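Local coordinates for trwC protein (Escherichia coli, PDB 1OMH) that binds its origin-of-transfer DNA through an N-terminal relaxase domain, which probably cuts the strand that is passed on in bacterial conjugation, at residues T140-I145 / N168-S173; L84-S89 / A164-M169; R124-Q129 / N182-K187. All blocks are in the same frame, centred on the assembly; numbering follows the deposited sequence.

Contact 2 lies deepest, in the central sheet, and is the one beside the metal site, empty here: the side chain of Asp85 comes within about 3 Å of that of His163. The second segment of contact 1 begins where strand 158-167 ends and shares Asn168 and Met169 with contact 2; the two centres are 13 Å apart, and Val144 O stands 3.0 Å from Leu167 N. Contact 3 closes a longer loop of chain around contact 1, with centres 10 Å apart. Its short helix lies against the sheet of contact 2, Ile185 CG2 being 3.8 Å from Leu84 CD2. All three touch the bound DNA of chain A, contact 3 most extensively.

Contact 1 (T140-I145 / N168-S173); sequences TGNLVI and NMTKRS. With nucleotides of chain A.
Asn142 and Lys171 meet amide to amide, side chain against backbone. From Asn142 CB, with chi1 at 66°, CG lies between the backbone N and the carbonyl carbon and comes to 3.6 Å from Thr170 OG1. At the tip, OD1 takes the Lys171 N-H on a lone pair, 3.0 Å away and nearly straight at 169°. OD1 also has Thr170 OG1 at 3.2 Å. ND2 gives a proton to Lys171 O at 2.9 Å, with that oxygen close to the amide plane. Both polar groups of Lys171's backbone are thus met by one flat group, and the two bonds fix the turn of the carboxamide; a weak bond from ND2 to Thr140 O adds to the hold.

Next to this, Thr140 and Thr170 reach tip to tip, their hydroxyls hydrogen-bonded with OG1 to OG1 at 2.7 Å. Thr170 OG1 also has Asn142 O at 3.0 Å, so with OD1 several acceptors compete around two hydroxyl protons. Further along, Val144 CG2 packs on CG of the selenomethionine Met169 at 3.9 Å, and a water accepts from Val144 N and bonds to Met169 O. Arg172 reaches the DNA with its guanidinium: NH2 donates to OP1 of DG13 of chain A at 2.6 Å, and NH1 adds a weak bond. NH1 is also salt-bridged to Asp174, and NH2 also bonds Arg128 O.

The two loops, one leading into strand 145-152 and the other leaving strand 158-167, touch two elements: Thr140, Thr170 and Arg172 meet Ala127 of strand 126-131, while Val144 and Met169 rest on Leu58 of helix 52-60.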
loop_
_atom_site.group_PDB
_atom_site.type_symbol
_atom_site.label_atom_id
_atom_site.label_comp_id
_atom_site.label_asym_id
_atom_site.label_seq_id
_atom_site.Cartn_x
_atom_site.Cartn_y
_atom_site.Cartn_z
ATOM N N THR B 140 -14.937 -8.764 -14.116
ATOM C CA THR B 140 -15.293 -9.816 -13.171
ATOM C C THR B 140 -15.768 -9.281 -11.828
ATOM O O THR B 140 -16.612 -9.892 -11.169
ATOM C CB THR B 140 -14.096 -10.730 -12.934
ATOM O OG1 THR B 140 -13.006 -9.951 -12.429
ATOM C CG2 THR B 140 -13.667 -11.380 -14.238
ATOM N N GLY B 141 -15.205 -8.150 -11.414
ATOM C CA GLY B 141 -15.605 -7.549 -10.158
ATOM C C GLY B 141 -15.266 -8.337 -8.907
ATOM O O GLY B 141 -15.927 -8.186 -7.886
ATOM N N ASN B 142 -14.254 -9.192 -8.972
ATOM C CA ASN B 142 -13.869 -9.954 -7.791
ATOM C C ASN B 142 -12.355 -10.089 -7.692
ATOM O O ASN B 142 -11.669 -10.301 -8.686
ATOM C CB ASN B 142 -14.556 -11.339 -7.778
ATOM C CG ASN B 142 -14.094 -12.253 -8.902
ATOM O OD1 ASN B 142 -13.090 -12.960 -8.778
ATOM N ND2 ASN B 142 -14.831 -12.247 -10.007
ATOM N N LEU B 143 -11.840 -9.940 -6.479
ATOM C CA LEU B 143 -10.406 -10.040 -6.251
ATOM C C LEU B 143 -10.106 -10.843 -4.994
ATOM O O LEU B 143 -10.976 -11.034 -4.142
ATOM C CB LEU B 143 -9.799 -8.637 -6.089
ATOM C CG LEU B 143 -9.735 -7.701 -7.294
ATOM C CD1 LEU B 143 -9.228 -6.328 -6.851
ATOM C CD2 LEU B 143 -8.827 -8.303 -8.351
ATOM N N VAL B 144 -8.873 -11.327 -4.907
ATOM C CA VAL B 144 -8.391 -12.064 -3.742
ATOM C C VAL B 144 -7.280 -11.143 -3.256
ATOM O O VAL B 144 -6.282 -10.949 -3.956
ATOM C CB VAL B 144 -7.814 -13.446 -4.143
ATOM C CG1 VAL B 144 -7.272 -14.180 -2.914
ATOM C CG2 VAL B 144 -8.902 -14.285 -4.800
ATOM N N ILE B 145 -7.466 -10.540 -2.084
ATOM C CA ILE B 145 -6.473 -9.596 -1.562
ATOM C C ILE B 145 -5.982 -9.921 -0.155
ATOM O O ILE B 145 -6.773 -10.224 0.738
ATOM C CB ILE B 145 -7.042 -8.156 -1.469
ATOM C CG1 ILE B 145 -7.899 -7.824 -2.705
ATOM C CG2 ILE B 145 -5.902 -7.152 -1.294
ATOM C CD1 ILE B 145 -7.220 -8.096 -4.022
ATOM N N ASN B 168 -2.675 -12.321 -8.421
ATOM C CA ASN B 168 -2.908 -12.363 -9.861
ATOM C C ASN B 168 -3.951 -13.417 -10.225
ATOM O O ASN B 168 -3.639 -14.415 -10.874
ATOM C CB ASN B 168 -1.583 -12.659 -10.571
ATOM C CG ASN B 168 -1.645 -12.426 -12.068
ATOM O OD1 ASN B 168 -0.667 -12.675 -12.781
ATOM N ND2 ASN B 168 -2.784 -11.944 -12.553
HETATM N N MSE B 169 -5.194 -13.188 -9.819
HETATM C CA MSE B 169 -6.253 -14.148 -10.098
HETATM C C MSE B 169 -7.637 -13.550 -9.956
HETATM O O MSE B 169 -7.863 -12.656 -9.144
HETATM C CB MSE B 169 -6.139 -15.338 -9.143
HETATM C CG MSE B 169 -6.356 -14.951 -7.690
HETATM SE SE MSE B 169 -6.064 -16.451 -6.497
HETATM C CE MSE B 169 -4.320 -16.812 -7.015
ATOM N N THR B 170 -8.571 -14.071 -10.741
ATOM C CA THR B 170 -9.946 -13.610 -10.698
ATOM C C THR B 170 -10.816 -14.668 -11.376
ATOM O O THR B 170 -10.383 -15.322 -12.317
ATOM C CB THR B 170 -10.085 -12.233 -11.397
ATOM O OG1 THR B 170 -11.423 -11.751 -11.251
ATOM C CG2 THR B 170 -9.723 -12.328 -12.873
ATOM N N LYS B 171 -12.030 -14.856 -10.873
ATOM C CA LYS B 171 -12.945 -15.856 -11.430
ATOM C C LYS B 171 -13.925 -15.238 -12.419
ATOM O O LYS B 171 -14.637 -14.297 -12.086
ATOM C CB LYS B 171 -13.743 -16.546 -10.315
ATOM C CG LYS B 171 -14.686 -17.633 -10.830
ATOM C CD LYS B 171 -16.012 -17.641 -10.073
ATOM C CE LYS B 171 -15.920 -18.383 -8.752
ATOM N NZ LYS B 171 -15.874 -19.859 -8.957
ATOM N N ARG B 172 -13.970 -15.786 -13.627
ATOM C CA ARG B 172 -14.862 -15.273 -14.660
ATOM C C ARG B 172 -16.308 -15.715 -14.488
ATOM O O ARG B 172 -16.616 -16.591 -13.680
ATOM C CB ARG B 172 -14.369 -15.695 -16.043
ATOM C CG ARG B 172 -12.957 -15.254 -16.337
ATOM C CD ARG B 172 -12.607 -15.475 -17.788
ATOM N NE ARG B 172 -12.909 -16.835 -18.215
ATOM C CZ ARG B 172 -12.360 -17.416 -19.274
ATOM N NH1 ARG B 172 -12.692 -18.658 -19.598
ATOM N NH2 ARG B 172 -11.466 -16.757 -19.994
ATOM N N SER B 173 -17.186 -15.096 -15.271
ATOM C CA SER B 173 -18.615 -15.380 -15.242
ATOM C C SER B 173 -18.906 -16.862 -15.472
ATOM O O SER B 173 -19.872 -17.403 -14.937
ATOM C CB SER B 173 -19.319 -14.547 -16.317
ATOM O OG SER B 173 -20.555 -14.040 -15.846
ATOM P P DG A 13 -9.421 -18.435 -22.447
ATOM O OP1 DG A 13 -10.009 -18.586 -21.089
ATOM O OP2 DG A 13 -9.693 -17.202 -23.228
ATOM O "O5'" DG A 13 -7.845 -18.619 -22.300
ATOM C "C5'" DG A 13 -7.291 -19.396 -21.229
ATOM C "C4'" DG A 13 -5.848 -19.010 -20.987
ATOM O "O4'" DG A 13 -5.123 -19.166 -22.219
ATOM C "C3'" DG A 13 -5.620 -17.561 -20.553
ATOM O "O3'" DG A 13 -5.248 -17.609 -19.168
ATOM C "C2'" DG A 13 -4.290 -17.197 -21.195
ATOM C "C1'" DG A 13 -4.123 -18.174 -22.332
ATOM N N9 DG A 13 -4.112 -17.677 -23.704
ATOM C C8 DG A 13 -5.167 -17.489 -24.567
ATOM N N7 DG A 13 -4.781 -17.189 -25.780
ATOM C C5 DG A 13 -3.398 -17.138 -25.693
ATOM C C6 DG A 13 -2.414 -16.880 -26.686
ATOM O O6 DG A 13 -2.573 -16.645 -27.900
ATOM N N1 DG A 13 -1.130 -16.926 -26.147
ATOM C C2 DG A 13 -0.836 -17.190 -24.825
ATOM N N2 DG A 13 0.449 -17.191 -24.466
ATOM N N3 DG A 13 -1.740 -17.437 -23.911
ATOM C C4 DG A 13 -2.983 -17.399 -24.407
HETATM O O HOH W 1 -7.142 -11.004 -7.115
#

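Contact 2 (L84-S89 / A164-M169); sequences LDLTFS and AVILNM. With nucleotides of chain A.
Leu84 and Ile166 hold each other by both backbone groups: Leu84 N donates to Ile166 O at 2.7 Å, and Ile166 N returns the bond to Leu84 O at the same length. Two residues along, Leu86 and Ala164 make a second such pair, the bond from Leu86 N to Ala164 O almost straight at 174°. Between these hydrogen-bonded pairs comes the non-hydrogen-bonded pair of Asp85 and Val165, their CA atoms 4.4 Å apart, with a CA-H...O contact from Asp85 CA to Ala164 O. The carboxylate of Asp85 finds its strong partner just beyond the segment: OD2 is hydrogen-bonded to His163 ND1.

On the sheet face carrying Leu84, Leu86, Ala164 and Ile166, the packing spreads outward. Ile166 bends at chi2 (69°), which sets CD1 3.3 Å from Leu84 O; the same methyl meets Leu86 CG at 3.7 Å. Ala164 CB lies in the plane of the Phe88 ring, at its edge, 3.9 Å from CE1. Leu118 of helix 104-122 touches both of these residues. On the other face, Val165 packs against Phe55 of helix 52-60. Ser89 O takes a weak bond from N3 of DT23 of chain A.

Strands 81-89 and 158-167 are central neighbours in the antiparallel five-strand sheet of the relaxase domain. Strand 158-167 carries His161 and His163, which with His150 bind zinc or copper in other crystals of this protein; the site is empty of metal here. An acidic residue hydrogen-bonded to one such ligand, as Asp85 is, is consistent with a second-shell role in the three-histidine site of HUH relaxases.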
loop_
_atom_site.group_PDB
_atom_site.type_symbol
_atom_site.label_atom_id
_atom_site.label_comp_id
_atom_site.label_asym_id
_atom_site.label_seq_id
_atom_site.Cartn_x
_atom_site.Cartn_y
_atom_site.Cartn_z
ATOM N N LEU B 84 -0.265 -7.827 -7.513
ATOM C CA LEU B 84 -0.172 -6.383 -7.624
ATOM C C LEU B 84 -0.252 -5.833 -6.214
ATOM O O LEU B 84 -1.242 -6.048 -5.515
ATOM C CB LEU B 84 -1.344 -5.852 -8.454
ATOM C CG LEU B 84 -1.435 -4.335 -8.625
ATOM C CD1 LEU B 84 -0.169 -3.821 -9.311
ATOM C CD2 LEU B 84 -2.677 -3.988 -9.439
ATOM N N ASP B 85 0.797 -5.142 -5.792
ATOM C CA ASP B 85 0.823 -4.566 -4.460
ATOM C C ASP B 85 0.386 -3.109 -4.489
ATOM O O ASP B 85 0.975 -2.294 -5.197
ATOM C CB ASP B 85 2.232 -4.659 -3.867
ATOM C CG ASP B 85 2.316 -4.097 -2.446
ATOM O OD1 ASP B 85 1.263 -3.819 -1.833
ATOM O OD2 ASP B 85 3.445 -3.944 -1.936
ATOM N N LEU B 86 -0.666 -2.793 -3.742
ATOM C CA LEU B 86 -1.132 -1.420 -3.644
ATOM C C LEU B 86 -0.743 -0.991 -2.227
ATOM O O LEU B 86 -1.278 -1.501 -1.240
ATOM C CB LEU B 86 -2.652 -1.328 -3.845
ATOM C CG LEU B 86 -3.255 -1.686 -5.214
ATOM C CD1 LEU B 86 -4.726 -1.292 -5.247
ATOM C CD2 LEU B 86 -2.518 -0.970 -6.326
ATOM N N THR B 87 0.212 -0.075 -2.137
ATOM C CA THR B 87 0.693 0.407 -0.848
ATOM C C THR B 87 0.062 1.745 -0.480
ATOM O O THR B 87 0.340 2.765 -1.114
ATOM C CB THR B 87 2.220 0.571 -0.867
ATOM O OG1 THR B 87 2.823 -0.701 -1.134
ATOM C CG2 THR B 87 2.726 1.111 0.464
ATOM N N PHE B 88 -0.789 1.711 0.543
ATOM C CA PHE B 88 -1.487 2.887 1.051
ATOM C C PHE B 88 -0.716 3.449 2.246
ATOM O O PHE B 88 -0.527 2.755 3.236
ATOM C CB PHE B 88 -2.896 2.524 1.542
ATOM C CG PHE B 88 -3.804 1.990 0.481
ATOM C CD1 PHE B 88 -3.733 0.657 0.083
ATOM C CD2 PHE B 88 -4.745 2.822 -0.119
ATOM C CE1 PHE B 88 -4.592 0.156 -0.901
ATOM C CE2 PHE B 88 -5.607 2.330 -1.105
ATOM C CZ PHE B 88 -5.529 0.998 -1.494
ATOM N N SER B 89 -0.305 4.708 2.163
ATOM C CA SER B 89 0.433 5.334 3.254
ATOM C C SER B 89 -0.270 6.604 3.717
ATOM O O SER B 89 -0.657 7.442 2.913
ATOM C CB SER B 89 1.849 5.667 2.793
ATOM O OG SER B 89 2.506 4.487 2.354
ATOM N N ALA B 164 -1.489 -3.856 0.306
ATOM C CA ALA B 164 -2.643 -4.613 -0.157
ATOM C C ALA B 164 -2.174 -5.441 -1.344
ATOM O O ALA B 164 -2.064 -4.934 -2.463
ATOM C CB ALA B 164 -3.769 -3.665 -0.588
ATOM N N VAL B 165 -1.888 -6.712 -1.097
ATOM C CA VAL B 165 -1.415 -7.582 -2.156
ATOM C C VAL B 165 -2.561 -8.254 -2.903
ATOM O O VAL B 165 -3.173 -9.215 -2.416
ATOM C CB VAL B 165 -0.459 -8.662 -1.607
ATOM C CG1 VAL B 165 0.073 -9.515 -2.754
ATOM C CG2 VAL B 165 0.700 -7.994 -0.856
ATOM N N ILE B 166 -2.853 -7.727 -4.087
ATOM C CA ILE B 166 -3.903 -8.283 -4.923
ATOM C C ILE B 166 -3.269 -9.435 -5.692
ATOM O O ILE B 166 -2.393 -9.228 -6.532
ATOM C CB ILE B 166 -4.444 -7.254 -5.943
ATOM C CG1 ILE B 166 -5.124 -6.080 -5.230
ATOM C CG2 ILE B 166 -5.457 -7.925 -6.859
ATOM C CD1 ILE B 166 -4.198 -5.185 -4.455
ATOM N N LEU B 167 -3.703 -10.654 -5.409
ATOM C CA LEU B 167 -3.131 -11.795 -6.103
ATOM C C LEU B 167 -3.545 -11.781 -7.571
ATOM O O LEU B 167 -4.614 -11.273 -7.923
ATOM C CB LEU B 167 -3.552 -13.085 -5.402
ATOM C CG LEU B 167 -2.896 -13.119 -4.014
ATOM C CD1 LEU B 167 -3.951 -13.200 -2.938
ATOM C CD2 LEU B 167 -1.918 -14.272 -3.928
ATOM N N ASN B 168 -2.675 -12.321 -8.421
ATOM C CA ASN B 168 -2.908 -12.363 -9.861
ATOM C C ASN B 168 -3.951 -13.417 -10.225
ATOM O O ASN B 168 -3.639 -14.415 -10.874
ATOM C CB ASN B 168 -1.583 -12.659 -10.571
ATOM C CG ASN B 168 -1.645 -12.426 -12.068
ATOM O OD1 ASN B 168 -0.667 -12.675 -12.781
ATOM N ND2 ASN B 168 -2.784 -11.944 -12.553
HETATM N N MSE B 169 -5.194 -13.188 -9.819
HETATM C CA MSE B 169 -6.253 -14.148 -10.098
HETATM C C MSE B 169 -7.637 -13.550 -9.956
HETATM O O MSE B 169 -7.863 -12.656 -9.144
HETATM C CB MSE B 169 -6.139 -15.338 -9.143
HETATM C CG MSE B 169 -6.356 -14.951 -7.690
HETATM SE SE MSE B 169 -6.064 -16.451 -6.497
HETATM C CE MSE B 169 -4.320 -16.812 -7.015
ATOM P P DT A 23 5.332 14.851 2.677
ATOM O OP1 DT A 23 4.405 15.327 3.733
ATOM O OP2 DT A 23 6.394 15.753 2.173
ATOM O "O5'" DT A 23 5.974 13.454 3.124
ATOM C "C5'" DT A 23 6.677 13.299 4.389
ATOM C "C4'" DT A 23 6.346 11.950 4.997
ATOM O "O4'" DT A 23 4.920 11.809 4.968
ATOM C "C3'" DT A 23 6.938 10.683 4.350
ATOM O "O3'" DT A 23 7.601 10.038 5.451
ATOM C "C2'" DT A 23 5.801 9.677 4.421
ATOM C "C1'" DT A 23 4.548 10.486 4.691
ATOM N N1 DT A 23 3.412 10.510 3.752
ATOM C C2 DT A 23 2.864 9.326 3.324
ATOM O O2 DT A 23 3.365 8.240 3.555
ATOM N N3 DT A 23 1.695 9.464 2.616
ATOM C C4 DT A 23 1.053 10.645 2.284
ATOM O O4 DT A 23 -0.016 10.608 1.679
ATOM C C5 DT A 23 1.731 11.853 2.706
ATOM C C7 DT A 23 1.139 13.187 2.373
ATOM C C6 DT A 23 2.866 11.724 3.392
#

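Contact 3 (R124-Q129 / N182-K187); sequences RAQARQ and NDEIVK. With nucleotides of chain A.
Arg124 and Ile185 are joined through water, and so are Gln126 and Glu184: the polar links between the strand side and the helix each pass through one solvent molecule. One water takes the Ile185 N-H and bonds to Arg124 O at 2.8 Å. The other accepts from Glu184 N and sits 2.7 Å from Gln126 OE1. Glu184 and Ile185 precede Val186, whose N-H bonds back to Asn182 O; their own N-H groups, near the helix start, turn to water.

Direct touching is mostly between carbons. Arg124 CB packs on Glu184 CB at 3.8 Å and also reaches Ile185 CG1, but Gln126 brings an oxygen, OE1, to 3.3 Å from Glu184 CG, the two side chains crossing with their end planes 38° apart. The outer ends are held by others, Arg124 NH1 by Gln120 O and Gln126 NE2 by Thr139 OG1.

Strand 126-131 pairs with 134-139 in a two-stranded antiparallel hairpin that reaches the DNA. C7, the thymine methyl of DT14 of chain A, sits over the centre of one face of the Arg128 guanidinium, 3.7 Å from its plane, while NH2 bonds to a guanine O6; both are major-groove groups. An alanine at Arg128 would probably leave that guanine O6 without this donor and the thymine methyl without its flat cover.

Asn182 and Asp183 read bases by their Watson-Crick edges. Asn182 OD1 accepts from N3 of DT18 of chain A at 2.9 Å, and its ND2 donates to O4. The carboxylate of Asp183, also salt-bridged to Lys181, takes N1 of DG17 of chain A on OD1 at 2.7 Å and N2 on OD2.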
loop_
_atom_site.group_PDB
_atom_site.type_symbol
_atom_site.label_atom_id
_atom_site.label_comp_id
_atom_site.label_asym_id
_atom_site.label_seq_id
_atom_site.Cartn_x
_atom_site.Cartn_y
_atom_site.Cartn_z
ATOM N N ARG B 124 -13.081 -2.809 -10.518
ATOM C CA ARG B 124 -12.310 -2.687 -11.751
ATOM C C ARG B 124 -11.586 -3.976 -12.148
ATOM O O ARG B 124 -10.877 -4.005 -13.151
ATOM C CB ARG B 124 -11.302 -1.539 -11.626
ATOM C CG ARG B 124 -11.950 -0.160 -11.562
ATOM C CD ARG B 124 -10.936 0.924 -11.209
ATOM N NE ARG B 124 -11.482 2.270 -11.388
ATOM C CZ ARG B 124 -12.409 2.825 -10.613
ATOM N NH1 ARG B 124 -12.911 2.159 -9.578
ATOM N NH2 ARG B 124 -12.839 4.054 -10.876
ATOM N N ALA B 125 -11.777 -5.040 -11.372
ATOM C CA ALA B 125 -11.143 -6.325 -11.675
ATOM C C ALA B 125 -11.654 -6.830 -13.017
ATOM O O ALA B 125 -12.863 -6.845 -13.260
ATOM C CB ALA B 125 -11.469 -7.344 -10.595
ATOM N N GLN B 126 -10.737 -7.252 -13.876
ATOM C CA GLN B 126 -11.101 -7.757 -15.190
ATOM C C GLN B 126 -10.253 -8.946 -15.604
ATOM O O GLN B 126 -9.195 -9.208 -15.037
ATOM C CB GLN B 126 -10.936 -6.670 -16.252
ATOM C CG GLN B 126 -11.706 -5.396 -15.994
ATOM C CD GLN B 126 -11.726 -4.490 -17.210
ATOM O OE1 GLN B 126 -10.676 -4.159 -17.773
ATOM N NE2 GLN B 126 -12.927 -4.085 -17.625
ATOM N N ALA B 127 -10.732 -9.655 -16.617
ATOM C CA ALA B 127 -10.030 -10.812 -17.156
ATOM C C ALA B 127 -10.434 -10.923 -18.619
ATOM O O ALA B 127 -11.396 -10.296 -19.044
ATOM C CB ALA B 127 -10.434 -12.072 -16.404
ATOM N N ARG B 128 -9.693 -11.707 -19.390
ATOM C CA ARG B 128 -10.025 -11.881 -20.794
ATOM C C ARG B 128 -10.585 -13.275 -21.053
ATOM O O ARG B 128 -10.471 -14.173 -20.217
ATOM C CB ARG B 128 -8.789 -11.663 -21.666
ATOM C CG ARG B 128 -8.196 -10.268 -21.551
ATOM C CD ARG B 128 -6.728 -10.357 -21.187
ATOM N NE ARG B 128 -5.857 -10.239 -22.344
ATOM C CZ ARG B 128 -4.537 -10.385 -22.299
ATOM N NH1 ARG B 128 -3.930 -10.665 -21.152
ATOM N NH2 ARG B 128 -3.822 -10.225 -23.402
ATOM N N GLN B 129 -11.214 -13.428 -22.212
ATOM C CA GLN B 129 -11.768 -14.703 -22.650
ATOM C C GLN B 129 -11.797 -14.625 -24.173
ATOM O O GLN B 129 -12.379 -13.699 -24.743
ATOM C CB GLN B 129 -13.181 -14.927 -22.101
ATOM C CG GLN B 129 -13.717 -16.325 -22.413
ATOM C CD GLN B 129 -15.034 -16.648 -21.728
ATOM O OE1 GLN B 129 -15.527 -17.771 -21.826
ATOM N NE2 GLN B 129 -15.610 -15.673 -21.034
ATOM N N ASN B 182 -4.826 -6.356 -15.071
ATOM C CA ASN B 182 -4.716 -5.250 -14.115
ATOM C C ASN B 182 -4.843 -3.832 -14.654
ATOM O O ASN B 182 -4.848 -2.870 -13.880
ATOM C CB ASN B 182 -3.386 -5.357 -13.348
ATOM C CG ASN B 182 -2.169 -5.108 -14.233
ATOM O OD1 ASN B 182 -2.228 -4.336 -15.193
ATOM N ND2 ASN B 182 -1.050 -5.746 -13.896
ATOM N N ASP B 183 -4.946 -3.705 -15.971
ATOM C CA ASP B 183 -5.039 -2.406 -16.627
ATOM C C ASP B 183 -5.863 -1.365 -15.894
ATOM O O ASP B 183 -5.344 -0.317 -15.498
ATOM C CB ASP B 183 -5.596 -2.579 -18.041
ATOM C CG ASP B 183 -4.646 -3.326 -18.944
ATOM O OD1 ASP B 183 -3.869 -4.167 -18.428
ATOM O OD2 ASP B 183 -4.680 -3.087 -20.166
ATOM N N GLU B 184 -7.149 -1.646 -15.718
ATOM C CA GLU B 184 -8.047 -0.703 -15.065
ATOM C C GLU B 184 -7.592 -0.284 -13.674
ATOM O O GLU B 184 -7.720 0.879 -13.304
ATOM C CB GLU B 184 -9.461 -1.284 -14.988
ATOM C CG GLU B 184 -10.228 -1.265 -16.305
ATOM C CD GLU B 184 -10.554 0.145 -16.776
ATOM O OE1 GLU B 184 -9.794 0.700 -17.596
ATOM O OE2 GLU B 184 -11.573 0.703 -16.319
ATOM N N ILE B 185 -7.064 -1.224 -12.900
ATOM C CA ILE B 185 -6.604 -0.891 -11.555
ATOM C C ILE B 185 -5.319 -0.061 -11.591
ATOM O O ILE B 185 -5.260 1.022 -11.008
ATOM C CB ILE B 185 -6.389 -2.166 -10.716
ATOM C CG1 ILE B 185 -7.735 -2.878 -10.539
ATOM C CG2 ILE B 185 -5.785 -1.808 -9.336
ATOM C CD1 ILE B 185 -7.643 -4.246 -9.906
ATOM N N VAL B 186 -4.302 -0.553 -12.289
ATOM C CA VAL B 186 -3.027 0.160 -12.383
ATOM C C VAL B 186 -3.204 1.601 -12.868
ATOM O O VAL B 186 -2.724 2.543 -12.234
ATOM C CB VAL B 186 -2.045 -0.570 -13.335
ATOM C CG1 VAL B 186 -0.776 0.262 -13.533
ATOM C CG2 VAL B 186 -1.694 -1.927 -12.769
ATOM N N LYS B 187 -3.894 1.771 -13.993
ATOM C CA LYS B 187 -4.121 3.099 -14.557
ATOM C C LYS B 187 -4.993 3.996 -13.688
ATOM O O LYS B 187 -5.027 5.209 -13.874
ATOM C CB LYS B 187 -4.735 2.970 -15.957
ATOM C CG LYS B 187 -3.763 2.366 -16.965
ATOM C CD LYS B 187 -4.383 2.206 -18.352
ATOM C CE LYS B 187 -3.329 1.780 -19.376
ATOM N NZ LYS B 187 -3.918 1.513 -20.722
ATOM P P DT A 18 4.577 2.287 -20.586
ATOM O OP1 DT A 18 4.395 3.419 -21.529
ATOM O OP2 DT A 18 5.749 2.275 -19.672
ATOM O "O5'" DT A 18 3.245 2.099 -19.714
ATOM C "C5'" DT A 18 1.960 2.495 -20.222
ATOM C "C4'" DT A 18 0.843 2.116 -19.268
ATOM O "O4'" DT A 18 0.900 0.702 -18.942
ATOM C "C3'" DT A 18 0.912 2.859 -17.922
ATOM O "O3'" DT A 18 -0.267 3.693 -17.906
ATOM C "C2'" DT A 18 0.375 1.854 -16.913
ATOM C "C1'" DT A 18 0.363 0.540 -17.651
ATOM N N1 DT A 18 0.721 -0.750 -17.044
ATOM C C2 DT A 18 -0.355 -1.567 -16.755
ATOM O O2 DT A 18 -1.511 -1.271 -17.021
ATOM N N3 DT A 18 -0.034 -2.745 -16.146
ATOM C C4 DT A 18 1.223 -3.196 -15.810
ATOM O O4 DT A 18 1.346 -4.290 -15.259
ATOM C C5 DT A 18 2.314 -2.304 -16.156
ATOM C C7 DT A 18 3.718 -2.719 -15.831
ATOM C C6 DT A 18 2.015 -1.138 -16.752
ATOM P P DG A 17 7.429 -3.948 -21.168
ATOM O OP1 DG A 17 8.484 -3.527 -22.122
ATOM O OP2 DG A 17 7.787 -4.225 -19.759
ATOM O "O5'" DG A 17 6.287 -2.835 -21.174
ATOM C "C5'" DG A 17 6.017 -2.051 -22.339
ATOM C "C4'" DG A 17 4.715 -1.304 -22.160
ATOM O "O4'" DG A 17 3.690 -2.272 -21.865
ATOM C "C3'" DG A 17 4.715 -0.333 -20.974
ATOM O "O3'" DG A 17 4.671 0.987 -21.538
ATOM C "C2'" DG A 17 3.296 -0.424 -20.445
ATOM C "C1'" DG A 17 2.754 -1.714 -20.975
ATOM N N9 DG A 17 2.301 -2.727 -20.038
ATOM C C8 DG A 17 3.016 -3.595 -19.245
ATOM N N7 DG A 17 2.249 -4.443 -18.609
ATOM C C5 DG A 17 0.962 -4.084 -18.989
ATOM C C6 DG A 17 -0.298 -4.632 -18.637
ATOM O O6 DG A 17 -0.546 -5.592 -17.889
ATOM N N1 DG A 17 -1.343 -3.945 -19.260
ATOM C C2 DG A 17 -1.192 -2.872 -20.109
ATOM N N2 DG A 17 -2.304 -2.329 -20.617
ATOM N N3 DG A 17 -0.030 -2.362 -20.437
ATOM C C4 DG A 17 0.991 -3.013 -19.848
ATOM P P DT A 14 -5.023 -16.248 -18.338
ATOM O OP1 DT A 14 -4.960 -16.677 -16.914
ATOM O OP2 DT A 14 -6.061 -15.272 -18.763
ATOM O "O5'" DT A 14 -3.576 -15.737 -18.777
ATOM C "C5'" DT A 14 -2.409 -16.394 -18.280
ATOM C "C4'" DT A 14 -1.133 -15.792 -18.830
ATOM O "O4'" DT A 14 -1.056 -15.991 -20.264
ATOM C "C3'" DT A 14 -0.960 -14.287 -18.614
ATOM O "O3'" DT A 14 -0.063 -14.087 -17.512
ATOM C "C2'" DT A 14 -0.123 -13.856 -19.811
ATOM C "C1'" DT A 14 -0.359 -14.915 -20.877
ATOM N N1 DT A 14 -1.086 -14.495 -22.101
ATOM C C2 DT A 14 -0.343 -14.231 -23.233
ATOM O O2 DT A 14 0.872 -14.300 -23.270
ATOM N N3 DT A 14 -1.084 -13.882 -24.335
ATOM C C4 DT A 14 -2.456 -13.769 -24.420
ATOM O O4 DT A 14 -2.976 -13.457 -25.494
ATOM C C5 DT A 14 -3.172 -14.044 -23.194
ATOM C C7 DT A 14 -4.663 -13.932 -23.182
ATOM C C6 DT A 14 -2.461 -14.385 -22.111
HETATM O O HOH W 2 -8.083 -4.111 -13.654
HETATM O O HOH W 3 -8.162 -4.057 -16.766
#